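Local coordinates for putative branched chain amino acid ABC transporter, periplasmic amino acid-binding protein (Brucella ovis, PDB 4XFK) that probably serves as the periplasmic solute-binding component of an ABC system that transports amino acids such as leucine, isoleucine and valine, at residues A[30-33]-A[34-38]; A[39-42]-A[43-46]. The protein carries 1 engineered substitution. One frame throughout, in Å; residues are numbered along the deposited sequence.

Contact 1 of 2, residues A[30-33]-A[34-38]. With NA (sodium ion), chain D.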
loop_
_atom_site.group_PDB
_atom_site.type_symbol
_atom_site.label_atom_id
_atom_site.label_comp_id
_atom_site.label_asym_id
_atom_site.label_seq_id
_atom_site.Cartn_x
_atom_site.Cartn_y
_atom_site.Cartn_z
ATOM N N LEU A 30 9.651 -6.200 -3.193
ATOM C CA LEU A 30 9.764 -4.863 -2.615
ATOM C C LEU A 30 9.195 -4.857 -1.191
ATOM O O LEU A 30 9.740 -4.180 -0.316
ATOM C CB LEU A 30 9.110 -3.803 -3.511
ATOM C CG LEU A 30 9.796 -3.642 -4.878
ATOM C CD1 LEU A 30 8.996 -2.681 -5.759
ATOM C CD2 LEU A 30 11.262 -3.182 -4.728
ATOM N N TYR A 31 8.130 -5.627 -0.946
ATOM C CA TYR A 31 7.709 -5.866 0.446
ATOM C C TYR A 31 8.847 -6.492 1.244
ATOM O O TYR A 31 9.121 -6.069 2.365
ATOM C CB TYR A 31 6.412 -6.709 0.555
ATOM C CG TYR A 31 5.200 -5.854 0.291
ATOM C CD1 TYR A 31 4.748 -4.954 1.247
ATOM C CD2 TYR A 31 4.531 -5.913 -0.931
ATOM C CE1 TYR A 31 3.660 -4.142 0.999
ATOM C CE2 TYR A 31 3.437 -5.096 -1.195
ATOM C CZ TYR A 31 3.005 -4.211 -0.229
ATOM O OH TYR A 31 1.936 -3.378 -0.498
ATOM N N ARG A 32 9.507 -7.493 0.674
ATOM C CA ARG A 32 10.631 -8.109 1.364
ATOM C C ARG A 32 11.710 -7.085 1.692
ATOM O O ARG A 32 12.197 -7.042 2.811
ATOM C CB ARG A 32 11.222 -9.236 0.532
ATOM C CG ARG A 32 12.370 -9.947 1.228
ATOM C CD ARG A 32 12.922 -11.045 0.354
ATOM N NE ARG A 32 14.068 -11.718 0.958
ATOM C CZ ARG A 32 15.323 -11.307 0.793
ATOM N NH1 ARG A 32 15.569 -10.230 0.058
ATOM N NH2 ARG A 32 16.323 -11.964 1.349
ATOM N N ALA A 33 12.078 -6.256 0.721
ATOM C CA ALA A 33 13.110 -5.244 0.950
ATOM C C ALA A 33 12.720 -4.310 2.101
ATOM O O ALA A 33 13.536 -4.012 2.972
ATOM C CB ALA A 33 13.387 -4.451 -0.327
ATOM N N ALA A 34 11.462 -3.861 2.110
ATOM C CA ALA A 34 11.004 -2.897 3.113
ATOM C C ALA A 34 10.905 -3.534 4.501
ATOM O O ALA A 34 11.279 -2.926 5.512
ATOM C CB ALA A 34 9.668 -2.306 2.704
ATOM N N VAL A 35 10.404 -4.765 4.550
ATOM C CA VAL A 35 10.295 -5.494 5.806
ATOM C C VAL A 35 11.682 -5.801 6.385
ATOM O O VAL A 35 11.929 -5.587 7.577
ATOM C CB VAL A 35 9.447 -6.770 5.619
ATOM C CG1 VAL A 35 9.489 -7.658 6.863
ATOM C CG2 VAL A 35 8.007 -6.390 5.288
ATOM N N LEU A 36 12.597 -6.276 5.549
ATOM C CA LEU A 36 13.951 -6.547 6.035
ATOM C C LEU A 36 14.630 -5.248 6.452
ATOM O O LEU A 36 15.379 -5.219 7.419
ATOM C CB LEU A 36 14.779 -7.278 4.978
ATOM C CG LEU A 36 14.309 -8.708 4.714
ATOM C CD1 LEU A 36 15.228 -9.407 3.722
ATOM C CD2 LEU A 36 14.213 -9.500 6.002
ATOM N N TYR A 37 14.364 -4.163 5.729
ATOM C CA TYR A 37 14.934 -2.871 6.117
ATOM C C TYR A 37 14.485 -2.463 7.524
ATOM O O TYR A 37 15.316 -2.174 8.388
ATOM C CB TYR A 37 14.571 -1.780 5.099
ATOM C CG TYR A 37 14.984 -0.382 5.509
ATOM C CD1 TYR A 37 16.230 0.131 5.159
ATOM C CD2 TYR A 37 14.113 0.440 6.218
ATOM C CE1 TYR A 37 16.600 1.416 5.526
ATOM C CE2 TYR A 37 14.475 1.723 6.588
ATOM C CZ TYR A 37 15.720 2.208 6.244
ATOM O OH TYR A 37 16.067 3.490 6.614
ATOM N N GLN A 38 13.177 -2.427 7.762
ATOM C CA GLN A 38 12.703 -1.863 9.021
ATOM C C GLN A 38 12.797 -2.827 10.200
ATOM O O GLN A 38 13.160 -2.423 11.311
ATOM C CB GLN A 38 11.304 -1.261 8.889
ATOM C CG GLN A 38 10.929 -0.416 10.097
ATOM C CD GLN A 38 11.911 0.726 10.351
ATOM O OE1 GLN A 38 12.394 1.365 9.422
ATOM N NE2 GLN A 38 12.183 0.998 11.620
HETATM NA NA NA D . 0.034 -3.680 -1.848
HETATM O O HOH W 1 -0.228 -1.625 -2.765
HETATM O O HOH W 2 0.342 -4.584 -3.854
#
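Arg32 holds CG anti to its own N (chi1 -178°) and stays extended as far as NE, while Leu36, one turn on, has CG beside its backbone N (chi1 -69°); the two chains therefore converge obliquely on the same flank of the helix. The CD1 methyl of Leu36 lies over the centre of one guanidinium face, 3.5 Å from CZ of Arg32, with the plane of the group turned toward it. Beneath, four backbone bonds tie the turns together, among them Leu36 N to Arg32 O at 2.9 Å and Val35 N to Tyr31 O at 2.8 Å, the latter nearly linear at 166°. CG2 of Val35 sits beyond the oxygen end of the same carbonyl, 3.1 Å from Tyr31 O. Ala34, whose CB is 3.6 Å from Leu30 O, faces Ala299 of helix 296-312 and Tyr284 of helix 274-288. Tyr31 leaves the helix in another direction and brings OH to within 2.4 Å of the sodium ion, whose other ligands are two waters and the carbonyl oxygens of Gly85 and Gly116. An all-oxygen shell of this kind suits sodium, and the cation probably polarises the Tyr31 phenol. On the arginine side the chemistry is divided by direction: the leucine contact is nonpolar and occupies a face of the guanidinium, which leaves the N-H edge at NE to Glu57, its salt-bridge partner.

Contact 2 of 2, residues A[39-42]-A[43-46]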
loop_
_atom_site.group_PDB
_atom_site.type_symbol
_atom_site.label_atom_id
_atom_site.label_comp_id
_atom_site.label_asym_id
_atom_site.label_seq_id
_atom_site.Cartn_x
_atom_site.Cartn_y
_atom_site.Cartn_z
ATOM N N LEU A 39 12.482 -4.103 9.986
ATOM C CA LEU A 39 12.753 -5.078 11.036
ATOM C C LEU A 39 14.260 -5.170 11.283
ATOM O O LEU A 39 14.697 -5.437 12.403
ATOM C CB LEU A 39 12.176 -6.450 10.709
ATOM C CG LEU A 39 10.653 -6.544 10.624
ATOM C CD1 LEU A 39 10.239 -7.985 10.452
ATOM C CD2 LEU A 39 9.988 -5.954 11.854
ATOM N N GLY A 40 15.057 -4.914 10.247
ATOM C CA GLY A 40 16.494 -4.832 10.422
ATOM C C GLY A 40 16.879 -3.716 11.374
ATOM O O GLY A 40 17.765 -3.903 12.211
ATOM N N LYS A 41 16.223 -2.560 11.274
ATOM C CA LYS A 41 16.498 -1.471 12.219
ATOM C C LYS A 41 16.133 -1.877 13.645
ATOM O O LYS A 41 16.858 -1.581 14.594
ATOM C CB LYS A 41 15.740 -0.190 11.853
ATOM C CG LYS A 41 16.059 0.381 10.480
ATOM C CD LYS A 41 17.509 0.812 10.344
ATOM C CE LYS A 41 17.736 1.471 8.968
ATOM N NZ LYS A 41 19.162 1.847 8.715
ATOM N N ILE A 42 14.986 -2.530 13.805
ATOM C CA ILE A 42 14.582 -2.980 15.132
ATOM C C ILE A 42 15.601 -3.979 15.674
ATOM O O ILE A 42 16.000 -3.900 16.837
ATOM C CB ILE A 42 13.159 -3.568 15.163
ATOM C CG1 ILE A 42 12.147 -2.530 14.661
ATOM C CG2 ILE A 42 12.802 -4.016 16.587
ATOM C CD1 ILE A 42 10.725 -3.059 14.549
ATOM N N ASN A 43 16.037 -4.914 14.839
ATOM C CA ASN A 43 17.036 -5.883 15.275
ATOM C C ASN A 43 18.398 -5.262 15.600
ATOM O O ASN A 43 19.052 -5.685 16.560
ATOM C CB ASN A 43 17.143 -7.045 14.278
ATOM C CG ASN A 43 16.095 -8.096 14.537
ATOM O OD1 ASN A 43 15.627 -8.227 15.671
ATOM N ND2 ASN A 43 15.718 -8.852 13.512
ATOM N N GLU A 44 18.803 -4.237 14.850
ATOM C CA GLU A 44 20.042 -3.511 15.163
ATOM C C GLU A 44 19.970 -2.896 16.555
ATOM O O GLU A 44 20.986 -2.753 17.232
ATOM C CB GLU A 44 20.311 -2.413 14.126
ATOM C CG GLU A 44 20.801 -2.930 12.770
ATOM C CD GLU A 44 20.780 -1.861 11.686
ATOM O OE1 GLU A 44 20.791 -0.656 12.022
ATOM O OE2 GLU A 44 20.741 -2.226 10.488
ATOM N N ALA A 45 18.755 -2.550 16.973
ATOM C CA ALA A 45 18.510 -1.989 18.297
ATOM C C ALA A 45 18.395 -3.046 19.405
ATOM O O ALA A 45 18.405 -2.706 20.587
ATOM C CB ALA A 45 17.275 -1.100 18.266
ATOM N N GLY A 46 18.310 -4.318 19.029
ATOM C CA GLY A 46 18.240 -5.399 19.998
ATOM C C GLY A 46 17.034 -6.310 19.853
ATOM O O GLY A 46 16.926 -7.303 20.575
HETATM O O HOH W 3 20.162 -0.823 8.406
#
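From Leu39 to Glu44 the backbone continues the helix, with Asn43 N bonded to Leu39 O at 2.8 Å and Glu44 N to Gly40 O at 2.9 Å, before the pattern changes at Ala45 N, which is shared by two acceptors, Lys41 O at 3.2 Å and, through a weak bond bent to 126°, Ile42 O at 3.1 Å. Among the side chains, Lys41 and Glu44 run side by side and point the same way. Lys41 bends at its second torsion (chi2 -63°), which lays the chain along that of Glu44, whose OE1 is 4.0 Å from CD of Lys41. The charged ends are too far apart for a direct salt bridge; a water closes the gap, accepting from Lys41 NZ at 2.9 Å and donating to Glu44 OE2 at 2.6 Å. NZ also forms a salt bridge with Asp283 on helix 274-288, so the ammonium is shared between that carboxylate and the water. Near its root the Glu44 chain passes close to the preceding turn, with CG 3.2 Å from Gly40 O. Asn43 extends from another flank of the helix, its CB and amide beside the Leu39 carbonyl. Its OD1 accepts the backbone N-H of Ile53, and its backbone O accepts from Lys52 NZ, which fastens the last turn to the chain leading into strand 54-59. Asn43 O is bonded as well by Gly46 N, and Gly46 turns the chain aside with phi at 124°, a conformation that glycine, having no CB, adopts without a clash against the carbonyl of Ala45. This is the Schellman motif, here ending the helix of a beta-alpha-beta unit.

Along the chain, strand 13-18 comes first and helix 26-44 follows; contact 1 spans two successive turns in its middle, and contact 2 takes over directly at residue 39 and runs through the end of the helix. Each joins adjoining segments, so neither closes a long loop, and they stand in series without nesting or crossing. The centres of contact 1 and contact 2 are about 13 Å apart. Contact 1 lies deeper, reaching toward the sodium site and helix 296-312, whereas contact 2 is at the surface, where the chain turns back toward strand 54-59. Asp283 of helix 274-288 connects them, meeting Tyr37 OH from contact 1 and Lys41 NZ from contact 2.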